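PDB 2W7Y: probable sugar ABC transporter, sugar-binding protein from Streptococcus pneumoniae, which binds the blood group A-trisaccharide and, as a solute-binding protein, probably hands such glycans to a sugar ABC transporter for uptake. Local coordinates for residues Q142-D146 with G147-T151; W182-F185 with T186-M189; S266-Q270 with E271-A275; D395-T398 with A399-A403; K419-Q422 with D423-S427. One frame throughout, in Å; residues are numbered along the deposited sequence.

Contact 1 of 5, residues Q142-D146 with G147-T151; sequences QNQKD and GKIYT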
loop_
_atom_site.group_PDB
_atom_site.type_symbol
_atom_site.label_atom_id
_atom_site.label_comp_id
_atom_site.label_asym_id
_atom_site.label_seq_id
_atom_site.Cartn_x
_atom_site.Cartn_y
_atom_site.Cartn_z
ATOM N N GLN A 142 -8.788 -7.270 9.614
ATOM C CA GLN A 142 -8.113 -7.642 8.370
ATOM C C GLN A 142 -6.739 -8.303 8.550
ATOM O O GLN A 142 -6.362 -9.171 7.762
ATOM C CB GLN A 142 -7.995 -6.427 7.459
ATOM C CG GLN A 142 -8.232 -6.746 6.005
ATOM C CD GLN A 142 -7.606 -5.728 5.089
ATOM O OE1 GLN A 142 -8.278 -5.154 4.223
ATOM N NE2 GLN A 142 -6.308 -5.493 5.271
ATOM N N ASN A 143 -5.991 -7.881 9.570
ATOM C CA ASN A 143 -4.712 -8.515 9.892
ATOM C C ASN A 143 -4.846 -9.704 10.846
ATOM O O ASN A 143 -3.855 -10.194 11.384
ATOM C CB ASN A 143 -3.704 -7.486 10.427
ATOM C CG ASN A 143 -2.952 -6.772 9.316
ATOM O OD1 ASN A 143 -2.944 -7.215 8.164
ATOM N ND2 ASN A 143 -2.309 -5.664 9.660
ATOM N N GLN A 144 -6.081 -10.158 11.041
ATOM C CA GLN A 144 -6.366 -11.343 11.838
ATOM C C GLN A 144 -6.222 -12.623 11.026
ATOM O O GLN A 144 -6.972 -12.865 10.077
ATOM C CB GLN A 144 -7.767 -11.266 12.436
ATOM C CG GLN A 144 -7.791 -11.049 13.939
ATOM C CD GLN A 144 -9.167 -11.262 14.525
ATOM O OE1 GLN A 144 -10.189 -11.460 13.689
ATOM N NE2 GLN A 144 -9.186 -11.224 15.953
ATOM N N LYS A 145 -5.244 -13.433 11.417
ATOM C CA LYS A 145 -5.005 -14.742 10.823
ATOM C C LYS A 145 -5.274 -15.826 11.855
ATOM O O LYS A 145 -4.450 -16.069 12.742
ATOM C CB LYS A 145 -3.569 -14.832 10.289
ATOM C CG LYS A 145 -3.453 -14.893 8.763
ATOM C CD LYS A 145 -4.138 -13.734 8.051
ATOM C CE LYS A 145 -3.227 -12.533 7.921
ATOM N NZ LYS A 145 -3.723 -11.598 6.871
ATOM N N ASP A 146 -6.438 -16.463 11.732
ATOM C CA ASP A 146 -6.919 -17.457 12.694
ATOM C C ASP A 146 -7.009 -16.893 14.118
ATOM O O ASP A 146 -6.564 -17.524 15.073
ATOM C CB ASP A 146 -6.057 -18.732 12.656
ATOM C CG ASP A 146 -6.066 -19.415 11.295
ATOM O OD1 ASP A 146 -7.071 -19.311 10.561
ATOM O OD2 ASP A 146 -5.059 -20.072 10.962
ATOM N N GLY A 147 -7.579 -15.696 14.249
ATOM C CA GLY A 147 -7.738 -15.044 15.553
ATOM C C GLY A 147 -6.460 -14.458 16.135
ATOM O O GLY A 147 -6.434 -14.049 17.297
ATOM N N LYS A 148 -5.409 -14.410 15.324
ATOM C CA LYS A 148 -4.109 -13.884 15.737
ATOM C C LYS A 148 -3.715 -12.684 14.880
ATOM O O LYS A 148 -3.880 -12.712 13.661
ATOM C CB LYS A 148 -3.038 -14.980 15.654
ATOM C CG LYS A 148 -3.191 -16.075 16.708
ATOM C CD LYS A 148 -2.516 -17.382 16.307
ATOM C CE LYS A 148 -3.388 -18.194 15.355
ATOM N NZ LYS A 148 -3.031 -19.645 15.332
ATOM N N ILE A 149 -3.211 -11.629 15.522
ATOM C CA ILE A 149 -2.711 -10.449 14.804
ATOM C C ILE A 149 -1.193 -10.318 14.952
ATOM O O ILE A 149 -0.676 -10.096 16.047
ATOM C CB ILE A 149 -3.404 -9.136 15.258
ATOM C CG1 ILE A 149 -4.930 -9.269 15.174
ATOM C CG2 ILE A 149 -2.907 -7.955 14.420
ATOM C CD1 ILE A 149 -5.699 -8.103 15.765
ATOM N N TYR A 150 -0.483 -10.442 13.835
ATOM C CA TYR A 150 0.974 -10.422 13.852
ATOM C C TYR A 150 1.572 -9.052 13.519
ATOM O O TYR A 150 2.758 -8.811 13.760
ATOM C CB TYR A 150 1.522 -11.489 12.902
ATOM C CG TYR A 150 1.107 -12.902 13.259
ATOM C CD1 TYR A 150 1.641 -13.549 14.375
ATOM C CD2 TYR A 150 0.183 -13.594 12.475
ATOM C CE1 TYR A 150 1.266 -14.846 14.701
ATOM C CE2 TYR A 150 -0.200 -14.893 12.793
ATOM C CZ TYR A 150 0.344 -15.511 13.903
ATOM O OH TYR A 150 -0.037 -16.798 14.211
ATOM N N THR A 151 0.750 -8.162 12.968
ATOM C CA THR A 151 1.225 -6.854 12.519
ATOM C C THR A 151 0.131 -5.781 12.565
ATOM O O THR A 151 -1.044 -6.058 12.303
ATOM C CB THR A 151 1.872 -6.931 11.102
ATOM O OG1 THR A 151 2.526 -5.695 10.799
ATOM C CG2 THR A 151 0.840 -7.236 10.027
HETATM O O HOH W 1 -1.275 -10.146 10.919
HETATM O O HOH W 2 -3.947 -21.314 13.144
#
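K145 and K148 face each other through their backbones, K145 N donating to K148 O at 2.7 Å along a nearly straight line (167° at the hydrogen). The return bond, from K148 N to K145 O, is longer at 3.2 Å. Beside this pair, Q144 lays its CG against I149 CG1 at 3.6 Å, an aliphatic contact in which the two side chains run askew. The aliphatic base of K145 meets the Y150 ring at its edge. Farther from the turn the strands separate, and a water fills the step by donating to N143 O and accepting from Y150 N. There the N143 side chain reaches across: ND2 makes a weak, bent bond to T151 O (3.0 Å, 126°), while its stronger partner is G308 O. T151 has its hydroxyl trans to the backbone N (chi1 -170°), which leaves CG2 3.5 Å from N143 ND2 and lets OG1 bond to G310 N and T312 OG1. At the other end a second water joins D146 OD2 to K148 NZ, linking opposite charges that do not meet directly. D122 OD1 accepts the N-H of I149 and ties strand 148-149 to the preceding loop. With positive phi at both D146 and G147 between the paired lysines, this is a small, weakly bonded beta hairpin whose two-residue loop has the angles of a type I' turn.

Contact 2 of 5, residues W182-F185 with T186-M189; sequences WDDF and TQAM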
loop_
_atom_site.group_PDB
_atom_site.type_symbol
_atom_site.label_atom_id
_atom_site.label_comp_id
_atom_site.label_asym_id
_atom_site.label_seq_id
_atom_site.Cartn_x
_atom_site.Cartn_y
_atom_site.Cartn_z
ATOM N N TRP A 182 -13.994 -1.143 -17.629
ATOM C CA TRP A 182 -12.579 -1.240 -17.982
ATOM C C TRP A 182 -12.291 -0.604 -19.344
ATOM O O TRP A 182 -11.273 0.069 -19.518
ATOM C CB TRP A 182 -12.133 -2.706 -17.981
ATOM C CG TRP A 182 -10.692 -2.899 -18.356
ATOM C CD1 TRP A 182 -10.209 -3.311 -19.564
ATOM C CD2 TRP A 182 -9.549 -2.675 -17.521
ATOM N NE1 TRP A 182 -8.835 -3.364 -19.532
ATOM C CE2 TRP A 182 -8.403 -2.976 -18.292
ATOM C CE3 TRP A 182 -9.380 -2.244 -16.196
ATOM C CZ2 TRP A 182 -7.105 -2.866 -17.780
ATOM C CZ3 TRP A 182 -8.085 -2.135 -15.688
ATOM C CH2 TRP A 182 -6.967 -2.446 -16.482
ATOM N N ASP A 183 -13.194 -0.823 -20.298
ATOM C CA ASP A 183 -13.073 -0.265 -21.645
ATOM C C ASP A 183 -13.063 1.269 -21.668
ATOM O O ASP A 183 -12.362 1.865 -22.484
ATOM C CB ASP A 183 -14.165 -0.830 -22.563
ATOM C CG ASP A 183 -13.935 -2.304 -22.922
ATOM O OD1 ASP A 183 -14.851 -2.926 -23.498
ATOM O OD2 ASP A 183 -12.844 -2.847 -22.638
ATOM N N ASP A 184 -13.820 1.899 -20.767
ATOM C CA ASP A 184 -13.785 3.359 -20.598
ATOM C C ASP A 184 -12.394 3.851 -20.199
ATOM O O ASP A 184 -11.928 4.883 -20.688
ATOM C CB ASP A 184 -14.798 3.820 -19.542
ATOM C CG ASP A 184 -16.245 3.660 -19.988
ATOM O OD1 ASP A 184 -16.532 3.711 -21.205
ATOM O OD2 ASP A 184 -17.106 3.503 -19.098
ATOM N N PHE A 185 -11.753 3.113 -19.294
ATOM C CA PHE A 185 -10.402 3.415 -18.829
ATOM C C PHE A 185 -9.371 3.291 -19.953
ATOM O O PHE A 185 -8.538 4.178 -20.129
ATOM C CB PHE A 185 -10.041 2.505 -17.647
ATOM C CG PHE A 185 -8.562 2.420 -17.360
ATOM C CD1 PHE A 185 -7.864 3.521 -16.870
ATOM C CD2 PHE A 185 -7.872 1.227 -17.563
ATOM C CE1 PHE A 185 -6.509 3.444 -16.602
ATOM C CE2 PHE A 185 -6.505 1.138 -17.291
ATOM C CZ PHE A 185 -5.825 2.248 -16.811
ATOM N N THR A 186 -9.439 2.193 -20.705
ATOM C CA THR A 186 -8.520 1.938 -21.816
ATOM C C THR A 186 -8.723 2.914 -22.971
ATOM O O THR A 186 -7.764 3.277 -23.649
ATOM C CB THR A 186 -8.646 0.493 -22.354
ATOM O OG1 THR A 186 -9.963 0.286 -22.882
ATOM C CG2 THR A 186 -8.359 -0.527 -21.255
ATOM N N GLN A 187 -9.972 3.320 -23.198
ATOM C CA GLN A 187 -10.296 4.324 -24.220
ATOM C C GLN A 187 -9.808 5.717 -23.816
ATOM O O GLN A 187 -9.386 6.503 -24.663
ATOM C CB GLN A 187 -11.798 4.329 -24.535
ATOM C CG GLN A 187 -12.255 3.089 -25.304
ATOM C CD GLN A 187 -13.752 2.827 -25.243
ATOM O OE1 GLN A 187 -14.191 1.678 -25.338
ATOM N NE2 GLN A 187 -14.542 3.885 -25.098
ATOM N N ALA A 188 -9.854 6.003 -22.515
ATOM C CA ALA A 188 -9.316 7.245 -21.962
ATOM C C ALA A 188 -7.797 7.274 -22.099
ATOM O O ALA A 188 -7.211 8.298 -22.459
ATOM C CB ALA A 188 -9.726 7.400 -20.503
HETATM N N MSE A 189 -7.174 6.132 -21.818
HETATM C CA MSE A 189 -5.731 5.959 -21.954
HETATM C C MSE A 189 -5.254 6.082 -23.397
HETATM O O MSE A 189 -4.225 6.703 -23.658
HETATM C CB MSE A 189 -5.302 4.617 -21.360
HETATM C CG MSE A 189 -4.403 4.706 -20.131
HETATM SE SE MSE A 189 -4.915 5.958 -18.718
HETATM C CE MSE A 189 -4.011 7.574 -19.293
HETATM O O HOH W 3 -10.331 -2.209 -23.467
#
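The T186 methyl stands over one face of the W182 indole, with CG2 3.4 Å from NE1, the two side chains meeting at about a right angle. F185 approaches that same face near its rim, its CD2 3.8 Å above the indole plane, so the tryptophan is covered by two neighbours from one turn on. T186 can do this because its first torsion (63°) divides the work of its branches: CG2 goes to the indole and OG1 turns back to the preceding turn. There OG1 lies 2.9 Å from D183 O and 2.6 Å from a water that donates to D183 OD2. One turn later comes a Met-aromatic contact, in which the selenium of M189, a selenomethionine, sits 4.6 Å from the centre of the F185 ring and obliquely to it. W182, F185 and M189 lie on the inward side of the amphipathic helix 182-193: W182 packs on M245 and V246 of helix 237-252, and F185 meets W179 edge-to-face. On the outward side Q187 folds its extended chain over D183 O, placing OE1 3.7 Å from D183 CB. D184 instead reaches back, its OD2 accepting the N-H of T181 just before the helix.

Contact 3 of 5, residues S266-Q270 with E271-A275; sequences SKDFQ and EGKSA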
loop_
_atom_site.group_PDB
_atom_site.type_symbol
_atom_site.label_atom_id
_atom_site.label_comp_id
_atom_site.label_asym_id
_atom_site.label_seq_id
_atom_site.Cartn_x
_atom_site.Cartn_y
_atom_site.Cartn_z
ATOM N N SER A 266 6.472 9.135 -9.396
ATOM C CA SER A 266 5.883 10.271 -8.692
ATOM C C SER A 266 6.356 11.607 -9.256
ATOM O O SER A 266 5.547 12.506 -9.488
ATOM C CB SER A 266 6.198 10.193 -7.197
ATOM O OG SER A 266 5.580 11.256 -6.490
ATOM N N LYS A 267 7.666 11.718 -9.477
ATOM C CA LYS A 267 8.292 12.931 -9.998
ATOM C C LYS A 267 7.701 13.330 -11.353
ATOM O O LYS A 267 7.289 14.476 -11.534
ATOM C CB LYS A 267 9.807 12.733 -10.099
ATOM C CG LYS A 267 10.617 14.011 -10.202
ATOM C CD LYS A 267 12.083 13.744 -9.851
ATOM C CE LYS A 267 12.986 14.898 -10.247
ATOM N NZ LYS A 267 13.279 14.905 -11.712
ATOM N N ASP A 268 7.644 12.368 -12.280
ATOM C CA ASP A 268 7.092 12.575 -13.624
ATOM C C ASP A 268 5.678 13.121 -13.572
ATOM O O ASP A 268 5.333 14.036 -14.319
ATOM C CB ASP A 268 7.087 11.264 -14.417
ATOM C CG ASP A 268 8.415 10.971 -15.086
ATOM O OD1 ASP A 268 9.334 11.819 -15.027
ATOM O OD2 ASP A 268 8.531 9.882 -15.685
ATOM N N PHE A 269 4.874 12.549 -12.676
ATOM C CA PHE A 269 3.480 12.928 -12.506
ATOM C C PHE A 269 3.335 14.345 -11.953
ATOM O O PHE A 269 2.500 15.112 -12.432
ATOM C CB PHE A 269 2.761 11.912 -11.613
ATOM C CG PHE A 269 1.281 12.130 -11.525
ATOM C CD1 PHE A 269 0.467 11.957 -12.643
ATOM C CD2 PHE A 269 0.697 12.501 -10.324
ATOM C CE1 PHE A 269 -0.903 12.160 -12.561
ATOM C CE2 PHE A 269 -0.671 12.702 -10.236
ATOM C CZ PHE A 269 -1.471 12.535 -11.357
ATOM N N GLN A 270 4.159 14.677 -10.960
ATOM C CA GLN A 270 4.232 16.026 -10.385
ATOM C C GLN A 270 4.615 17.070 -11.428
ATOM O O GLN A 270 4.211 18.231 -11.330
ATOM C CB GLN A 270 5.256 16.068 -9.245
ATOM C CG GLN A 270 4.867 15.276 -8.004
ATOM C CD GLN A 270 5.978 15.198 -6.965
ATOM O OE1 GLN A 270 6.236 14.134 -6.393
ATOM N NE2 GLN A 270 6.633 16.322 -6.711
ATOM N N GLU A 271 5.400 16.647 -12.418
ATOM C CA GLU A 271 5.912 17.536 -13.456
ATOM C C GLU A 271 5.035 17.548 -14.711
ATOM O O GLU A 271 5.351 18.224 -15.687
ATOM C CB GLU A 271 7.359 17.165 -13.805
ATOM C CG GLU A 271 8.357 17.418 -12.671
ATOM C CD GLU A 271 9.777 16.965 -12.992
ATOM O OE1 GLU A 271 9.983 16.231 -13.986
ATOM O OE2 GLU A 271 10.698 17.344 -12.235
ATOM N N GLY A 272 3.937 16.797 -14.677
ATOM C CA GLY A 272 2.986 16.761 -15.787
ATOM C C GLY A 272 3.440 15.947 -16.982
ATOM O O GLY A 272 3.044 16.227 -18.115
ATOM N N LYS A 273 4.264 14.936 -16.727
ATOM C CA LYS A 273 4.785 14.061 -17.783
ATOM C C LYS A 273 3.945 12.797 -17.967
ATOM O O LYS A 273 4.097 12.094 -18.962
ATOM C CB LYS A 273 6.244 13.696 -17.507
ATOM C CG LYS A 273 7.209 14.866 -17.606
ATOM C CD LYS A 273 8.632 14.432 -17.295
ATOM C CE LYS A 273 9.644 15.489 -17.717
ATOM N NZ LYS A 273 9.618 16.686 -16.832
ATOM N N SER A 274 3.072 12.511 -17.003
ATOM C CA SER A 274 2.139 11.385 -17.098
ATOM C C SER A 274 0.718 11.810 -16.721
ATOM O O SER A 274 0.526 12.840 -16.069
ATOM C CB SER A 274 2.611 10.195 -16.250
ATOM O OG SER A 274 2.817 10.557 -14.895
ATOM N N ALA A 275 -0.268 11.023 -17.149
ATOM C CA ALA A 275 -1.679 11.375 -16.972
ATOM C C ALA A 275 -2.280 10.803 -15.693
ATOM O O ALA A 275 -3.077 11.461 -15.034
ATOM C CB ALA A 275 -2.494 10.938 -18.182
HETATM O O HOH W 4 0.749 14.925 -14.528
#
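D268 O receives K273 N at 2.8 Å and F269 O receives G272 N at 3.2 Å, with G272 at positive phi (76°) as the chain leaves the helix. A water that donates to both F269 O and S274 O ties the departing backbone to the last turn. Outside, the E271 carboxylate is shared by two lysines: K273 NZ meets OE1 at 2.9 Å from above the carboxylate plane, and K267 NZ is a looser partner of OE2 at 3.6 Å. D268 OD1 rests against the aliphatic CD of K273, while its OD2 is held by Y199 OH. Inside, the F269 ring turns its edge to the returning chain, with S274 OG 3.5 Å from CD1 and A275 O 3.4 Å from CE1; F277 meets the same ring. The paired bonds and the left-handed glycine are those of a Schellman motif, here ending helix 262-270 and directing the chain towards strand 276-277.

Contact 4 of 5, residues D395-T398 with A399-A403; sequences DVHT and AIINA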
loop_
_atom_site.group_PDB
_atom_site.type_symbol
_atom_site.label_atom_id
_atom_site.label_comp_id
_atom_site.label_asym_id
_atom_site.label_seq_id
_atom_site.Cartn_x
_atom_site.Cartn_y
_atom_site.Cartn_z
ATOM N N ASP A 395 5.203 -13.009 -1.627
ATOM C CA ASP A 395 5.744 -13.770 -2.756
ATOM C C ASP A 395 4.843 -13.724 -3.987
ATOM O O ASP A 395 5.333 -13.611 -5.112
ATOM C CB ASP A 395 6.011 -15.227 -2.358
ATOM C CG ASP A 395 7.229 -15.382 -1.463
ATOM O OD1 ASP A 395 8.062 -14.454 -1.399
ATOM O OD2 ASP A 395 7.359 -16.445 -0.825
ATOM N N VAL A 396 3.536 -13.830 -3.765
ATOM C CA VAL A 396 2.542 -13.777 -4.840
ATOM C C VAL A 396 2.512 -12.365 -5.432
ATOM O O VAL A 396 2.511 -12.196 -6.652
ATOM C CB VAL A 396 1.139 -14.240 -4.339
ATOM C CG1 VAL A 396 0.044 -13.929 -5.351
ATOM C CG2 VAL A 396 1.155 -15.732 -4.023
ATOM N N HIS A 397 2.513 -11.369 -4.548
ATOM C CA HIS A 397 2.654 -9.949 -4.899
ATOM C C HIS A 397 3.809 -9.707 -5.893
ATOM O O HIS A 397 3.583 -9.217 -7.005
ATOM C CB HIS A 397 2.828 -9.151 -3.597
ATOM C CG HIS A 397 3.113 -7.693 -3.783
ATOM N ND1 HIS A 397 2.130 -6.769 -4.060
ATOM C CD2 HIS A 397 4.266 -6.992 -3.672
ATOM C CE1 HIS A 397 2.668 -5.565 -4.140
ATOM N NE2 HIS A 397 3.963 -5.673 -3.904
ATOM N N THR A 398 5.024 -10.094 -5.496
ATOM C CA THR A 398 6.244 -9.922 -6.297
ATOM C C THR A 398 6.209 -10.677 -7.637
ATOM O O THR A 398 6.604 -10.133 -8.673
ATOM C CB THR A 398 7.507 -10.326 -5.483
ATOM O OG1 THR A 398 7.590 -9.529 -4.293
ATOM C CG2 THR A 398 8.788 -10.130 -6.299
ATOM N N ALA A 399 5.740 -11.922 -7.610
ATOM C CA ALA A 399 5.587 -12.736 -8.826
ATOM C C ALA A 399 4.624 -12.112 -9.842
ATOM O O ALA A 399 4.909 -12.095 -11.040
ATOM C CB ALA A 399 5.148 -14.159 -8.471
ATOM N N ILE A 400 3.494 -11.602 -9.359
ATOM C CA ILE A 400 2.512 -10.925 -10.216
ATOM C C ILE A 400 3.058 -9.614 -10.787
ATOM O O ILE A 400 2.892 -9.350 -11.972
ATOM C CB ILE A 400 1.132 -10.731 -9.498
ATOM C CG1 ILE A 400 0.467 -12.091 -9.265
ATOM C CG2 ILE A 400 0.198 -9.813 -10.306
ATOM C CD1 ILE A 400 -0.774 -12.045 -8.399
ATOM N N ILE A 401 3.719 -8.814 -9.946
ATOM C CA ILE A 401 4.400 -7.580 -10.382
ATOM C C ILE A 401 5.426 -7.842 -11.488
ATOM O O ILE A 401 5.442 -7.131 -12.496
ATOM C CB ILE A 401 5.070 -6.828 -9.185
ATOM C CG1 ILE A 401 4.019 -6.076 -8.366
ATOM C CG2 ILE A 401 6.157 -5.842 -9.657
ATOM C CD1 ILE A 401 4.584 -5.455 -7.096
ATOM N N ASN A 402 6.272 -8.855 -11.292
ATOM C CA ASN A 402 7.264 -9.261 -12.299
ATOM C C ASN A 402 6.637 -9.689 -13.631
ATOM O O ASN A 402 7.121 -9.308 -14.699
ATOM C CB ASN A 402 8.159 -10.388 -11.765
ATOM C CG ASN A 402 9.123 -9.926 -10.676
ATOM O OD1 ASN A 402 9.735 -10.753 -9.998
ATOM N ND2 ASN A 402 9.270 -8.614 -10.505
ATOM N N ALA A 403 5.564 -10.474 -13.561
ATOM C CA ALA A 403 4.870 -10.952 -14.761
ATOM C C ALA A 403 4.201 -9.816 -15.537
ATOM O O ALA A 403 4.230 -9.796 -16.766
ATOM C CB ALA A 403 3.849 -12.027 -14.398
#
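T398 sits one turn before N402, and the two side chains run alongside each other. N402 donates its backbone N-H to T398 O at 2.9 Å and folds its amide over the same oxygen, with CG only 3.2 Å away. T398 CG2 and N402 OD1 complete the contact at 3.9 Å. The threonine hydroxyl takes no part in it: with chi1 at -58° OG1 lies back beside its own nitrogen and bonds to G394 O, while the methyl leads along the helix. A399 donates its backbone N-H to D395 O and sets its CB 3.4 Å from the same oxygen; L425 of helix 414-427 packs on this alanine. I401 makes the more distinctive contact. Its extended chain carries CD1 over one face of the H397 imidazole, a CH-pi contact 3.6 Å from the ring centre and 28° off the normal. The methyl is displaced towards the rim, so NE2 is the ring atom nearest to it at 3.3 Å. Beside this, V396 CG1 and I400 CD1 lie together at 3.7 Å. The side-chain contacts thus rest mainly on dispersion, the polar bonding being left to the regular helical backbone. A methyl on its face should restrict rotation of the H397 imidazole, which lies near the bound sugar.

Contact 5 of 5, residues K419-Q422 with D423-S427; sequences KSTQ and DVLKS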
loop_
_atom_site.group_PDB
_atom_site.type_symbol
_atom_site.label_atom_id
_atom_site.label_comp_id
_atom_site.label_asym_id
_atom_site.label_seq_id
_atom_site.Cartn_x
_atom_site.Cartn_y
_atom_site.Cartn_z
ATOM N N LYS A 419 -0.936 -17.679 -19.469
ATOM C CA LYS A 419 -0.819 -19.099 -19.149
ATOM C C LYS A 419 0.458 -19.429 -18.373
ATOM O O LYS A 419 0.422 -20.217 -17.423
ATOM C CB LYS A 419 -0.896 -19.956 -20.416
ATOM C CG LYS A 419 -1.412 -21.360 -20.151
ATOM C CD LYS A 419 -0.676 -22.397 -20.967
ATOM C CE LYS A 419 -0.772 -23.757 -20.305
ATOM N NZ LYS A 419 0.151 -24.747 -20.918
ATOM N N SER A 420 1.578 -18.828 -18.777
ATOM C CA SER A 420 2.860 -19.064 -18.111
ATOM C C SER A 420 2.924 -18.362 -16.750
ATOM O O SER A 420 3.609 -18.831 -15.840
ATOM C CB SER A 420 4.047 -18.668 -19.009
ATOM O OG SER A 420 4.380 -17.294 -18.886
ATOM N N THR A 421 2.209 -17.244 -16.625
ATOM C CA THR A 421 2.084 -16.537 -15.352
ATOM C C THR A 421 1.327 -17.392 -14.340
ATOM O O THR A 421 1.756 -17.524 -13.191
ATOM C CB THR A 421 1.395 -15.160 -15.521
ATOM O OG1 THR A 421 2.227 -14.312 -16.324
ATOM C CG2 THR A 421 1.151 -14.494 -14.170
ATOM N N GLN A 422 0.216 -17.984 -14.770
ATOM C CA GLN A 422 -0.549 -18.865 -13.889
ATOM C C GLN A 422 0.182 -20.181 -13.602
ATOM O O GLN A 422 -0.062 -20.812 -12.576
ATOM C CB GLN A 422 -2.007 -19.060 -14.360
ATOM C CG GLN A 422 -2.218 -19.531 -15.786
ATOM C CD GLN A 422 -3.594 -19.165 -16.344
ATOM O OE1 GLN A 422 -3.785 -19.121 -17.559
ATOM N NE2 GLN A 422 -4.551 -18.901 -15.461
ATOM N N ASP A 423 1.096 -20.567 -14.491
ATOM C CA ASP A 423 2.002 -21.692 -14.244
ATOM C C ASP A 423 2.984 -21.373 -13.112
ATOM O O ASP A 423 3.272 -22.229 -12.268
ATOM C CB ASP A 423 2.773 -22.063 -15.519
ATOM C CG ASP A 423 1.939 -22.878 -16.508
ATOM O OD1 ASP A 423 2.460 -23.191 -17.603
ATOM O OD2 ASP A 423 0.774 -23.212 -16.197
ATOM N N VAL A 424 3.490 -20.140 -13.105
ATOM C CA VAL A 424 4.421 -19.656 -12.082
ATOM C C VAL A 424 3.757 -19.548 -10.701
ATOM O O VAL A 424 4.365 -19.904 -9.685
ATOM C CB VAL A 424 5.080 -18.302 -12.506
ATOM C CG1 VAL A 424 5.738 -17.591 -11.322
ATOM C CG2 VAL A 424 6.104 -18.526 -13.620
ATOM N N LEU A 425 2.511 -19.074 -10.672
ATOM C CA LEU A 425 1.762 -18.916 -9.421
ATOM C C LEU A 425 1.439 -20.236 -8.714
ATOM O O LEU A 425 1.503 -20.312 -7.485
ATOM C CB LEU A 425 0.480 -18.102 -9.638
ATOM C CG LEU A 425 0.463 -16.570 -9.483
ATOM C CD1 LEU A 425 1.615 -16.017 -8.620
ATOM C CD2 LEU A 425 0.404 -15.874 -10.824
ATOM N N LYS A 426 1.091 -21.260 -9.494
ATOM C CA LYS A 426 0.777 -22.593 -8.965
ATOM C C LYS A 426 1.966 -23.253 -8.265
ATOM O O LYS A 426 1.792 -23.930 -7.251
ATOM C CB LYS A 426 0.275 -23.511 -10.082
ATOM C CG LYS A 426 -1.181 -23.320 -10.471
ATOM C CD LYS A 426 -1.354 -23.536 -11.965
ATOM C CE LYS A 426 -2.785 -23.851 -12.343
ATOM N NZ LYS A 426 -2.951 -25.310 -12.537
ATOM N N SER A 427 3.165 -23.050 -8.814
ATOM C CA SER A 427 4.401 -23.615 -8.263
ATOM C C SER A 427 4.779 -23.055 -6.889
ATOM O O SER A 427 5.406 -23.752 -6.085
ATOM C CB SER A 427 5.561 -23.415 -9.240
ATOM O OG SER A 427 5.292 -24.032 -10.486
#
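D423 donates its N-H to K419 O at 3.0 Å and folds its carboxylate back past that carbonyl. Its OD1 stays 4.3 Å from K419 NZ, beyond a salt bridge, though the opposite charges may still attract weakly. V424 bonds through its N to S420 O, and its CG2 branch touches the same oxygen at 3.4 Å. L425 lies alongside T421, both pointing the same way, with CD2 3.7 Å from T421 CG2 and 3.2 Å from T421 O. The leucine torsions lie away from the usual rotamers (chi1 -91°, chi2 -21°), so its conformation may be somewhat strained. T421 turns its methyl to the leucine and its hydroxyl back to K417 O. K426 N bonds only weakly to Q422 O (3.3 Å). The bent K426 side chain brings its CD to 3.1 Å from Q422 O, and its NZ forms a long, weak ion pair with E235. S427 finally donates its hydroxyl to D423 O at 3.2 Å, adding a side-chain bond one turn back. Helix 414-427 thus lies against two others: T421 and L425 face A403, A399 and I400 of helix 394-406, T421 also reaches L243 and M247 of helix 237-252, and Q422 NE2 fastens to I234 O just before that helix.

How the contacts relate
Two pairs of these local contacts meet in space. Contacts 4 and 5 lie on successive helices with centres about 11 Å apart, and pack through A403 CB against T421 OG1 (3.4 Å) and A399 CB against L425 CD1 (4.0 Å). Contacts 2 and 3 touch more lightly, where M189 CE meets A275 CB at 3.9 Å. Contact 1 stands apart, its centre about 37 Å from those of contacts 2 and 3, across the chain's centre. Relative to the trisaccharide, contact 4 comes nearest: the side chain of H397 is about 5 Å from the bound A2G (2-acetamido-2-deoxy-alpha-D-galactopyranose). The side chains of Q270 in contact 3 and T151 in contact 1 remain about 10 and 11 Å from that sugar.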